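Local coordinates for 5-formyl-3-hydroxy-2-methylpyridine 4-carboxylate 5-dehydrogenase (Mesorhizobium japonicum MAFF 303099, PDB 4OM8) that oxidises 5-formyl-3-hydroxy-2-methylpyridine-4-carboxylate with NAD(+) in vitamin B6 degradation and can also reduce it with NADH, acting as a dismutase, at the interface of chains A and B. Residues are numbered along the deposited sequence; one frame, centred on the assembly and turned at random. Chains: chain A/B, 5-formyl-3-hydroxy-2-methylpyridine 4-carboxylate 5-dehydrogenase.

The interface of chains A and B. Residues chain A 194-195, 198, 212-213, 216-217; chain B 190, 224, 228-229.
A:Val216 and B:Pro229 meet at the apolar centre of this part of the dimer interface, the valine methyl CG1 lying 3.6 Å from ring carbon CG of the proline. The compact, conformationally restricted proline ring suits a place where leucines approach as well, their long, forked side chains reaching it from the chain A helices, each with one methyl branch: A:Leu212 brings CD1 to within 3.7 Å of B:Pro229 CG, while A:Leu195 touches ring carbon CB with CD2. A:Leu194 crosses the ring at about a right angle, using its CD2 branch. With its CG anti to the backbone N (chi1 -179°), this leucine also sets its branch point 3.6 Å from B:Val190 CG1.

Beta-branched residues serve the helix-to-helix contacts well, because one side chain can face two neighbours. A:Val216, its CG1 anti to the backbone N (chi1 175°), turns CG1 towards B:Pro229 and B:Ile224 CG2, and CG2 towards both methyls of B:Val190, the nearer 4.0 Å away at CG1.

At the rim, the carboxylate of A:Asp213 lies nearly parallel over the B:Gly228–B:Pro229 peptide, with CG 3.5 Å from the glycine CA. The absence of a side chain on B:Gly228 permits this approach. OD1 stands 3.2 Å from B:Pro229 N, but a proline nitrogen inside the chain has no hydrogen to give, so this is a contact without a hydrogen bond; the negative charge may nevertheless favour the start of helix 229-236. An alanine in place of A:Asp213 would probably leave that helix start without its nearby negative charge and open a gap over the glycine–proline peptide. One turn along, the A:Ser217 hydroxyl OG donates a 2.7 Å hydrogen bond to B:Ile224 O, approaching almost in line with the carbonyl (169°). Serine's short side chain suits so close an approach to the last turn of chain B helix 209-226.

Repeated by two-fold symmetry, this packing between C-terminal domains helps hold the enzyme together as a homodimer.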
ATOM      1  N   LEU A 194      -5.451   6.671   3.731  1.00  7.55           N
ATOM      2  CA  LEU A 194      -5.346   5.285   4.191  1.00  8.78           C
ATOM      3  C   LEU A 194      -5.311   5.244   5.715  1.00  8.05           C
ATOM      4  O   LEU A 194      -6.072   4.504   6.343  1.00  9.73           O
ATOM      5  CB  LEU A 194      -4.092   4.628   3.593  1.00  9.23           C
ATOM      6  CG  LEU A 194      -3.689   3.176   3.860  1.00 14.89           C
ATOM      7  CD1 LEU A 194      -2.679   2.778   2.793  1.00 15.91           C
ATOM      8  CD2 LEU A 194      -3.066   2.998   5.236  1.00 11.57           C
ATOM      9  N   LEU A 195      -4.428   6.050   6.304  1.00  8.41           N
ATOM     10  CA  LEU A 195      -4.246   6.067   7.754  1.00  8.98           C
ATOM     11  C   LEU A 195      -5.495   6.533   8.483  1.00  9.07           C
ATOM     12  O   LEU A 195      -5.825   5.999   9.539  1.00  8.99           O
ATOM     13  CB  LEU A 195      -3.068   6.972   8.134  1.00  9.25           C
ATOM     14  CG  LEU A 195      -1.695   6.429   7.731  1.00 10.31           C
ATOM     15  CD1 LEU A 195      -0.623   7.461   8.006  1.00 10.76           C
ATOM     16  CD2 LEU A 195      -1.381   5.136   8.489  1.00 10.66           C
ATOM     17  N   ALA A 198      -7.730   3.535   8.633  1.00  8.30           N
ATOM     18  CA  ALA A 198      -7.137   2.479   9.453  1.00  9.70           C
ATOM     19  C   ALA A 198      -7.201   2.834  10.937  1.00  8.86           C
ATOM     20  O   ALA A 198      -7.574   2.004  11.764  1.00 10.58           O
ATOM     21  CB  ALA A 198      -5.698   2.220   9.033  1.00  8.87           C
ATOM     22  N   LEU A 212      -4.871  -5.258  11.979  1.00 12.19           N
ATOM     23  CA  LEU A 212      -4.979  -4.203  10.980  1.00 10.54           C
ATOM     24  C   LEU A 212      -3.736  -4.238  10.079  1.00 10.06           C
ATOM     25  O   LEU A 212      -3.832  -4.209   8.849  1.00 11.50           O
ATOM     26  CB  LEU A 212      -5.118  -2.831  11.669  1.00 10.76           C
ATOM     27  CG  LEU A 212      -5.296  -1.543  10.853  1.00 14.05           C
ATOM     28  CD1 LEU A 212      -4.020  -1.079  10.124  1.00 15.79           C
ATOM     29  CD2 LEU A 212      -6.468  -1.660   9.893  1.00 13.95           C
ATOM     30  N   ASP A 213      -2.563  -4.303  10.697  1.00  9.19           N
ATOM     31  CA  ASP A 213      -1.329  -4.302   9.925  1.00 10.18           C
ATOM     32  C   ASP A 213      -1.203  -5.540   9.033  1.00 10.29           C
ATOM     33  O   ASP A 213      -0.828  -5.419   7.875  1.00 10.43           O
ATOM     34  CB  ASP A 213      -0.122  -4.165  10.852  1.00 11.72           C
ATOM     35  CG  ASP A 213       0.108  -2.723  11.281  1.00 12.41           C
ATOM     36  OD1 ASP A 213      -0.752  -1.864  10.966  1.00 11.93           O
ATOM     37  OD2 ASP A 213       1.144  -2.453  11.930  1.00 13.86           O
ATOM     38  N   VAL A 216      -3.702  -4.928   6.108  1.00  9.47           N
ATOM     39  CA  VAL A 216      -3.363  -3.900   5.133  1.00  7.55           C
ATOM     40  C   VAL A 216      -2.015  -4.167   4.439  1.00  9.64           C
ATOM     41  O   VAL A 216      -1.893  -3.965   3.235  1.00 10.62           O
ATOM     42  CB  VAL A 216      -3.381  -2.500   5.796  1.00  7.88           C
ATOM     43  CG1 VAL A 216      -2.913  -1.435   4.814  1.00 10.18           C
ATOM     44  CG2 VAL A 216      -4.796  -2.171   6.318  1.00 10.12           C
ATOM     45  N   SER A 217      -1.018  -4.661   5.175  1.00  8.26           N
ATOM     46  CA  SER A 217       0.242  -5.016   4.529  1.00  9.23           C
ATOM     47  C   SER A 217       0.045  -6.025   3.413  1.00  9.72           C
ATOM     48  O   SER A 217       0.563  -5.856   2.306  1.00  9.94           O
ATOM     49  CB  SER A 217       1.238  -5.572   5.540  1.00  9.00           C
ATOM     50  OG  SER A 217       1.786  -4.512   6.310  1.00  9.83           O
TER
ATOM     51  N   VAL B 190     -10.129   0.208   3.966  1.00  7.67           N
ATOM     52  CA  VAL B 190      -8.880   0.936   3.891  1.00  8.97           C
ATOM     53  C   VAL B 190      -8.493   1.136   2.417  1.00  8.78           C
ATOM     54  O   VAL B 190      -8.038   2.219   2.027  1.00  8.26           O
ATOM     55  CB  VAL B 190      -7.768   0.224   4.681  1.00  8.43           C
ATOM     56  CG1 VAL B 190      -6.447   0.962   4.533  1.00  8.67           C
ATOM     57  CG2 VAL B 190      -8.145   0.138   6.160  1.00  8.53           C
ATOM     58  N   ILE B 224       4.342  -0.045   2.868  1.00 10.21           N
ATOM     59  CA  ILE B 224       3.316  -0.678   3.714  1.00  9.53           C
ATOM     60  C   ILE B 224       3.347  -2.206   3.615  1.00  9.61           C
ATOM     61  O   ILE B 224       2.978  -2.911   4.566  1.00 11.24           O
ATOM     62  CB  ILE B 224       1.907  -0.140   3.352  1.00 10.18           C
ATOM     63  CG1 ILE B 224       1.776   1.330   3.770  1.00 13.60           C
ATOM     64  CG2 ILE B 224       0.803  -0.976   3.992  1.00 11.00           C
ATOM     65  CD1 ILE B 224       1.542   1.531   5.239  1.00 16.23           C
ATOM     66  N   GLY B 228       3.353  -2.325   8.276  1.00 10.93           N
ATOM     67  CA  GLY B 228       1.931  -2.010   8.323  1.00 12.12           C
ATOM     68  C   GLY B 228       1.650  -0.624   8.875  1.00 10.59           C
ATOM     69  O   GLY B 228       2.504  -0.036   9.532  1.00 11.37           O
ATOM     70  N   PRO B 229       0.443  -0.093   8.604  1.00  9.99           N
ATOM     71  CA  PRO B 229       0.129   1.290   9.000  1.00 11.23           C
ATOM     72  C   PRO B 229       0.342   1.625  10.488  1.00 10.11           C
ATOM     73  O   PRO B 229       0.825   2.721  10.773  1.00  9.67           O
ATOM     74  CB  PRO B 229      -1.360   1.431   8.649  1.00 12.97           C
ATOM     75  CG  PRO B 229      -1.636   0.379   7.627  1.00 15.04           C
ATOM     76  CD  PRO B 229      -0.674  -0.751   7.894  1.00 10.27           C
TER